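Local coordinates for protein glutamate--cysteine ligase GshA (Methylobacillus flagellatus KT, PDB 3K1T) that probably joins glutamate to cysteine as a ligase, forming the gamma-glutamylcysteine that precedes glutathione, at residues G183-D186 with I187-G190; L7-A10 with L11-P14; R217-E220 with E221-L225. One frame throughout, in Å; residues are numbered along the deposited sequence. Where two conformers were deposited one is given.

Contact 1: G183-D186 with I187-G190. With SO4 (sulfate ion), chain E.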
loop_
_atom_site.group_PDB
_atom_site.type_symbol
_atom_site.label_atom_id
_atom_site.label_comp_id
_atom_site.label_asym_id
_atom_site.label_seq_id
_atom_site.Cartn_x
_atom_site.Cartn_y
_atom_site.Cartn_z
ATOM N N GLY A 183 15.903 -20.573 -21.634
ATOM C CA GLY A 183 15.277 -21.854 -21.306
ATOM C C GLY A 183 15.268 -22.115 -19.796
ATOM O O GLY A 183 16.214 -21.726 -19.089
ATOM N N ILE A 184 14.193 -22.723 -19.295
ATOM C CA ILE A 184 14.135 -23.130 -17.901
ATOM C C ILE A 184 15.097 -24.313 -17.672
ATOM O O ILE A 184 14.933 -25.381 -18.260
ATOM C CB ILE A 184 12.720 -23.529 -17.457
ATOM C CG1 ILE A 184 11.716 -22.377 -17.693
ATOM C CG2 ILE A 184 12.714 -23.907 -15.960
ATOM C CD1 ILE A 184 10.281 -22.786 -17.294
ATOM N N PRO A 185 16.120 -24.128 -16.825
ATOM C CA PRO A 185 17.070 -25.220 -16.570
ATOM C C PRO A 185 16.382 -26.394 -15.948
ATOM O O PRO A 185 15.465 -26.226 -15.141
ATOM C CB PRO A 185 18.070 -24.618 -15.555
ATOM C CG PRO A 185 17.768 -23.192 -15.494
ATOM C CD PRO A 185 16.455 -22.905 -16.085
ATOM N N ASP A 186 16.853 -27.594 -16.257
ATOM C CA ASP A 186 16.275 -28.805 -15.687
ATOM C C ASP A 186 16.241 -28.822 -14.138
ATOM O O ASP A 186 15.271 -29.314 -13.551
ATOM C CB ASP A 186 16.979 -30.054 -16.272
ATOM C CG ASP A 186 16.117 -31.323 -16.182
ATOM O OD1 ASP A 186 14.869 -31.201 -16.206
ATOM O OD2 ASP A 186 16.695 -32.435 -16.070
ATOM N N ILE A 187 17.237 -28.214 -13.494
ATOM C CA ILE A 187 17.278 -28.121 -12.032
ATOM C C ILE A 187 16.077 -27.352 -11.431
ATOM O O ILE A 187 15.724 -27.568 -10.260
ATOM C CB ILE A 187 18.641 -27.540 -11.527
ATOM C CG1 ILE A 187 18.853 -27.851 -10.021
ATOM C CG2 ILE A 187 18.774 -26.019 -11.803
ATOM C CD1 ILE A 187 20.285 -27.495 -9.513
ATOM N N LEU A 188 15.437 -26.509 -12.225
ATOM C CA LEU A 188 14.242 -25.781 -11.777
ATOM C C LEU A 188 12.916 -26.451 -12.171
ATOM O O LEU A 188 11.842 -25.883 -11.886
ATOM C CB LEU A 188 14.251 -24.334 -12.306
ATOM C CG LEU A 188 15.397 -23.420 -11.878
ATOM C CD1 LEU A 188 15.185 -21.923 -12.306
ATOM C CD2 LEU A 188 15.699 -23.552 -10.409
ATOM N N GLN A 189 12.974 -27.634 -12.798
ATOM C CA GLN A 189 11.763 -28.317 -13.258
ATOM C C GLN A 189 11.310 -29.432 -12.300
ATOM O O GLN A 189 12.125 -30.166 -11.730
ATOM C CB GLN A 189 11.984 -28.900 -14.654
ATOM C CG GLN A 189 12.278 -27.829 -15.707
ATOM C CD GLN A 189 12.465 -28.398 -17.100
ATOM O OE1 GLN A 189 11.821 -29.393 -17.451
ATOM N NE2 GLN A 189 13.316 -27.743 -17.930
ATOM N N GLY A 190 9.999 -29.570 -12.141
ATOM C CA GLY A 190 9.418 -30.626 -11.317
ATOM C C GLY A 190 9.657 -30.448 -9.830
ATOM O O GLY A 190 9.767 -31.437 -9.091
HETATM S S SO4 E . 7.082 -27.692 -13.217
HETATM O O1 SO4 E . 6.835 -26.642 -12.232
HETATM O O2 SO4 E . 6.273 -27.423 -14.413
HETATM O O3 SO4 E . 8.483 -27.735 -13.610
HETATM O O4 SO4 E . 6.639 -28.953 -12.642
#
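Gln-189 turns its side-chain amide back on the chain and gives NE2 to the carbonyl of Ile-184, five residues earlier, with NE2 2.9 Å from O. The acceptor lies almost in the plane of the amide, whereas NE2 stands above the peptide carbonyl, 42° out of its plane. With CG anti to its own carbonyl carbon (chi1 -62°) and the chain extended beyond it, Gln-189 runs back over the turn and leaves CG 4.0 Å from Ile-184 CG2. The same methyl also meets Leu-188 CB, and the two side chains cross at about a right angle. Between these ends the backbone makes two overlapping beta turns, a short piece of 3-10 helix. Leu-188 N donates to Pro-185 O at 2.9 Å, and Gln-189 N to Asp-186 O at the same separation, each from above the carbonyl plane. Pro-185 and Leu-188 lie side by side, CD to CD1 4.1 Å. Beyond the turn, Gly-190 N points nearly straight at a sulfate, probably from the crystallisation liquor: N to O3 is 2.8 Å and the N-H...O angle 171°. His-200 ND1 holds the same ion. The carbonyl of Gln-189 accepts from Arg-159 NH1, which makes a weak bond to Ile-187 O as well. Thus this surface turn, in the loop joining the parallel strands 173-177 and 194-196 of the mixed sheet, is tied to strand 151-160 through Arg-159, while Pro-185 and Leu-188 rest on Leu-180 and Ile-184 on Leu-199.

Contact 2: L7-A10 with L11-P14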
loop_
_atom_site.group_PDB
_atom_site.type_symbol
_atom_site.label_atom_id
_atom_site.label_comp_id
_atom_site.label_asym_id
_atom_site.label_seq_id
_atom_site.Cartn_x
_atom_site.Cartn_y
_atom_site.Cartn_z
ATOM N N LEU A 7 8.482 17.505 -22.720
ATOM C CA LEU A 7 8.267 17.279 -24.141
ATOM C C LEU A 7 8.843 18.387 -25.013
ATOM O O LEU A 7 8.709 19.578 -24.706
ATOM C CB LEU A 7 6.758 17.136 -24.435
ATOM C CG LEU A 7 6.033 15.904 -23.936
ATOM C CD1 LEU A 7 4.499 16.073 -24.085
ATOM C CD2 LEU A 7 6.503 14.658 -24.695
ATOM N N THR A 8 9.422 18.011 -26.139
ATOM C CA THR A 8 9.977 18.982 -27.076
ATOM C C THR A 8 9.084 19.077 -28.311
ATOM O O THR A 8 9.533 19.409 -29.413
ATOM C CB THR A 8 11.424 18.557 -27.499
ATOM O OG1 THR A 8 11.384 17.249 -28.073
ATOM C CG2 THR A 8 12.358 18.559 -26.324
ATOM N N THR A 9 7.822 18.718 -28.155
ATOM C CA THR A 9 6.885 18.818 -29.253
ATOM C C THR A 9 5.683 19.618 -28.770
ATOM O O THR A 9 5.284 19.500 -27.618
ATOM C CB THR A 9 6.401 17.420 -29.731
ATOM O OG1 THR A 9 5.422 17.622 -30.742
ATOM C CG2 THR A 9 5.725 16.610 -28.589
ATOM N N ALA A 10 5.120 20.410 -29.669
ATOM C CA ALA A 10 3.859 21.144 -29.421
ATOM C C ALA A 10 2.652 20.328 -29.876
ATOM O O ALA A 10 1.533 20.647 -29.542
ATOM C CB ALA A 10 3.884 22.507 -30.140
ATOM N N LEU A 11 2.872 19.237 -30.600
ATOM C CA LEU A 11 1.770 18.397 -31.045
ATOM C C LEU A 11 1.448 17.376 -29.948
ATOM O O LEU A 11 2.005 16.274 -29.901
ATOM C CB LEU A 11 2.098 17.751 -32.385
ATOM C CG LEU A 11 0.860 17.233 -33.131
ATOM C CD1 LEU A 11 1.207 16.924 -34.577
ATOM C CD2 LEU A 11 0.243 16.025 -32.454
ATOM N N THR A 12 0.573 17.790 -29.038
ATOM C CA THR A 12 0.176 17.025 -27.856
ATOM C C THR A 12 -1.332 16.822 -27.748
ATOM O O THR A 12 -1.816 16.297 -26.737
ATOM C CB THR A 12 0.695 17.706 -26.559
ATOM O OG1 THR A 12 0.141 19.024 -26.466
ATOM C CG2 THR A 12 2.255 17.812 -26.550
ATOM N N GLY A 13 -2.086 17.245 -28.761
ATOM C CA GLY A 13 -3.565 17.150 -28.716
ATOM C C GLY A 13 -4.068 15.769 -28.304
ATOM O O GLY A 13 -4.941 15.642 -27.431
ATOM N N PRO A 14 -3.536 14.696 -28.942
ATOM C CA PRO A 14 -4.036 13.368 -28.557
ATOM C C PRO A 14 -3.710 12.951 -27.119
ATOM O O PRO A 14 -4.543 12.338 -26.457
ATOM C CB PRO A 14 -3.412 12.426 -29.584
ATOM C CG PRO A 14 -3.176 13.338 -30.799
ATOM C CD PRO A 14 -2.754 14.657 -30.185
HETATM O O HOH W 1 4.022 14.949 -31.145
#
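Leu-11 and Thr-9 meet through the threonine hydroxyl: Leu-11 N donates to Thr-9 OG1 at 3.0 Å, with an N-H...O angle of 150°. OG1 can take this bond because it stands opposite the backbone N of Thr-9 (chi1 176°), reaching forward along the chain, where it also passes 3.7 Å from Leu-11 CB. A water gives the hydroxyl a second task. Thr-9 OG1 donates to it at 3.0 Å, and the water in turn donates to Leu-11 O at 2.7 Å, so hydroxyl and water together clasp both the N-H and the carbonyl of Leu-11. Between those two groups the backbone is folded into an inverse gamma turn centred on Leu-11, closed by a weak bond from Thr-12 N to Ala-10 O at 3.1 Å; its N-H...O angle of only 120° is the cost of so tight a ring. This turn swings the chain from strand 6-7 into helix 13-23, for which Thr-12 occupies the N-cap position without making a capping bond through its side chain. The methyl of Thr-12 is used instead for packing: CG2 lies 3.6 Å from Thr-9 O and 3.8 Å from Leu-7 CD1, filling the inside of the bend. Ala-10 matters through its carbonyl, the acceptor of that weak bond, while its CB points away. Thr-9 and Leu-7 also rest on Phe-334, next to strand 335-337 with which strand 6-7 pairs, and Leu-11 touches Phe-55.

Contact 3: R217-E220 with E221-L225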
loop_
_atom_site.group_PDB
_atom_site.type_symbol
_atom_site.label_atom_id
_atom_site.label_comp_id
_atom_site.label_asym_id
_atom_site.label_seq_id
_atom_site.Cartn_x
_atom_site.Cartn_y
_atom_site.Cartn_z
ATOM N N ARG A 217 -6.549 -7.124 -27.027
ATOM C CA ARG A 217 -7.809 -7.501 -26.389
ATOM C C ARG A 217 -8.131 -6.590 -25.198
ATOM O O ARG A 217 -9.254 -6.193 -25.020
ATOM C CB ARG A 217 -7.755 -8.952 -25.893
ATOM C CG ARG A 217 -7.802 -9.975 -27.027
ATOM C CD ARG A 217 -7.175 -11.303 -26.581
ATOM N NE ARG A 217 -7.904 -11.950 -25.478
ATOM C CZ ARG A 217 -7.360 -12.853 -24.654
ATOM N NH1 ARG A 217 -6.075 -13.185 -24.782
ATOM N NH2 ARG A 217 -8.092 -13.401 -23.682
ATOM N N VAL A 218 -7.133 -6.284 -24.371
ATOM C CA VAL A 218 -7.347 -5.355 -23.237
ATOM C C VAL A 218 -7.777 -3.957 -23.736
ATOM O O VAL A 218 -8.756 -3.371 -23.243
ATOM C CB VAL A 218 -6.089 -5.244 -22.340
ATOM C CG1 VAL A 218 -6.176 -4.008 -21.380
ATOM C CG2 VAL A 218 -5.876 -6.569 -21.530
ATOM N N VAL A 219 -7.072 -3.425 -24.721
ATOM C CA VAL A 219 -7.380 -2.098 -25.263
ATOM C C VAL A 219 -8.754 -2.074 -25.956
ATOM O O VAL A 219 -9.467 -1.078 -25.867
ATOM C CB VAL A 219 -6.272 -1.600 -26.213
ATOM C CG1 VAL A 219 -6.692 -0.306 -26.960
ATOM C CG2 VAL A 219 -4.941 -1.366 -25.405
ATOM N N GLU A 220 -9.133 -3.168 -26.609
ATOM C CA GLU A 220 -10.448 -3.292 -27.249
ATOM C C GLU A 220 -11.569 -3.173 -26.248
ATOM O O GLU A 220 -12.638 -2.714 -26.602
ATOM C CB GLU A 220 -10.621 -4.636 -27.962
ATOM C CG GLU A 220 -9.941 -4.724 -29.302
ATOM C CD GLU A 220 -9.798 -6.199 -29.792
ATOM O OE1 GLU A 220 -10.586 -7.103 -29.337
ATOM O OE2 GLU A 220 -8.886 -6.423 -30.629
ATOM N N GLU A 221 -11.328 -3.558 -24.999
ATOM C CA GLU A 221 -12.325 -3.337 -23.971
ATOM C C GLU A 221 -12.213 -1.965 -23.305
ATOM O O GLU A 221 -13.229 -1.309 -23.022
ATOM C CB GLU A 221 -12.266 -4.435 -22.935
ATOM C CG GLU A 221 -13.377 -4.257 -21.931
ATOM C CD GLU A 221 -13.515 -5.416 -20.972
ATOM O OE1 GLU A 221 -12.816 -6.441 -21.190
ATOM O OE2 GLU A 221 -14.306 -5.251 -19.994
ATOM N N PHE A 222 -10.984 -1.523 -23.036
ATOM C CA PHE A 222 -10.780 -0.279 -22.318
ATOM C C PHE A 222 -11.089 0.963 -23.134
ATOM O O PHE A 222 -11.668 1.912 -22.618
ATOM C CB PHE A 222 -9.347 -0.213 -21.782
ATOM C CG PHE A 222 -9.100 0.929 -20.850
ATOM C CD1 PHE A 222 -9.502 0.852 -19.518
ATOM C CD2 PHE A 222 -8.422 2.038 -21.276
ATOM C CE1 PHE A 222 -9.248 1.940 -18.634
ATOM C CE2 PHE A 222 -8.171 3.107 -20.419
ATOM C CZ PHE A 222 -8.571 3.051 -19.095
ATOM N N ALA A 223 -10.718 0.982 -24.400
ATOM C CA ALA A 223 -10.893 2.175 -25.212
ATOM C C ALA A 223 -12.384 2.630 -25.299
ATOM O O ALA A 223 -12.668 3.818 -25.097
ATOM C CB ALA A 223 -10.248 1.982 -26.608
ATOM N N PRO A 224 -13.324 1.699 -25.525
ATOM C CA PRO A 224 -14.727 2.131 -25.495
ATOM C C PRO A 224 -15.257 2.511 -24.114
ATOM O O PRO A 224 -16.180 3.314 -24.048
ATOM C CB PRO A 224 -15.512 0.932 -26.058
ATOM C CG PRO A 224 -14.508 -0.107 -26.391
ATOM C CD PRO A 224 -13.165 0.332 -26.077
ATOM N N LEU A 225 -14.684 1.960 -23.044
ATOM C CA LEU A 225 -15.031 2.343 -21.658
ATOM C C LEU A 225 -14.872 3.851 -21.470
ATOM O O LEU A 225 -15.720 4.487 -20.826
ATOM C CB LEU A 225 -14.156 1.594 -20.636
ATOM C CG LEU A 225 -14.451 1.791 -19.135
ATOM C CD1 LEU A 225 -15.765 1.049 -18.749
ATOM C CD2 LEU A 225 -13.265 1.367 -18.242
#
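Glu-221 lies against the preceding turn of its helix at CB, which sits 3.7 Å from Val-218 O. From there CG stands opposite the backbone N (chi1 -175°), and the extended chain carries the carboxylate away from the preceding turn, where the side chain touches Gln-36 of helix 26-40. At the tip the two oxygens part company: OE2 accepts from Trp-32 NE1, while OE1 is hydrogen-bonded to a glycerol, probably from the crystallisation liquor. The backbone beneath is less even. Glu-221 N divides itself between two weak bonds, to Arg-217 O at 3.4 Å and to Val-218 O at 3.1 Å. Val-218 O also takes Phe-222 N at 2.9 Å, in the carbonyl plane, and Ala-223 N reaches Val-219 O at 2.8 Å, an alpha-helical pairing tilted 20° from that plane. Val-219 CG1 touches Ala-223 CB at 4.2 Å, on a side that packs on Pro-230. Phe-222 turns its ring toward helix 398-421, meeting Val-407 and Leu-411, and also meets the ring of Trp-32. At the next step Pro-224 brings no N-H: its CD fits 3.1 Å from Glu-220 O, where a helix would normally place a donor, and the helix kinks. The chemistry is therefore that of an amphipathic helix, with hydrocarbon turned inward and a carboxylate whose rotation the bond from Trp-32 helps to fix, while the proline, lacking an N-H, replaces one backbone bond by a close carbon contact.

Along the chain the order is contact 2, contact 1, contact 3, and none touches another. Contacts 1 and 2 lie on opposite sides of the chain's centre, their own centres about 48 Å apart, with contact 1 beside the mixed sheet and contact 2 at the short strand 6-7 that edges a separate antiparallel sheet. Contact 3 is closer to contact 2, about 24 Å between centres, than to contact 1, about 37 Å. Helix 210-226, which holds contact 3, packs on helices 26-40 and 398-421, so early, middle and late parts of the sequence meet there. The three are a 3-10 turn, a gamma turn before a helix and a kinked stretch of helix, which touch nowhere and form no common site.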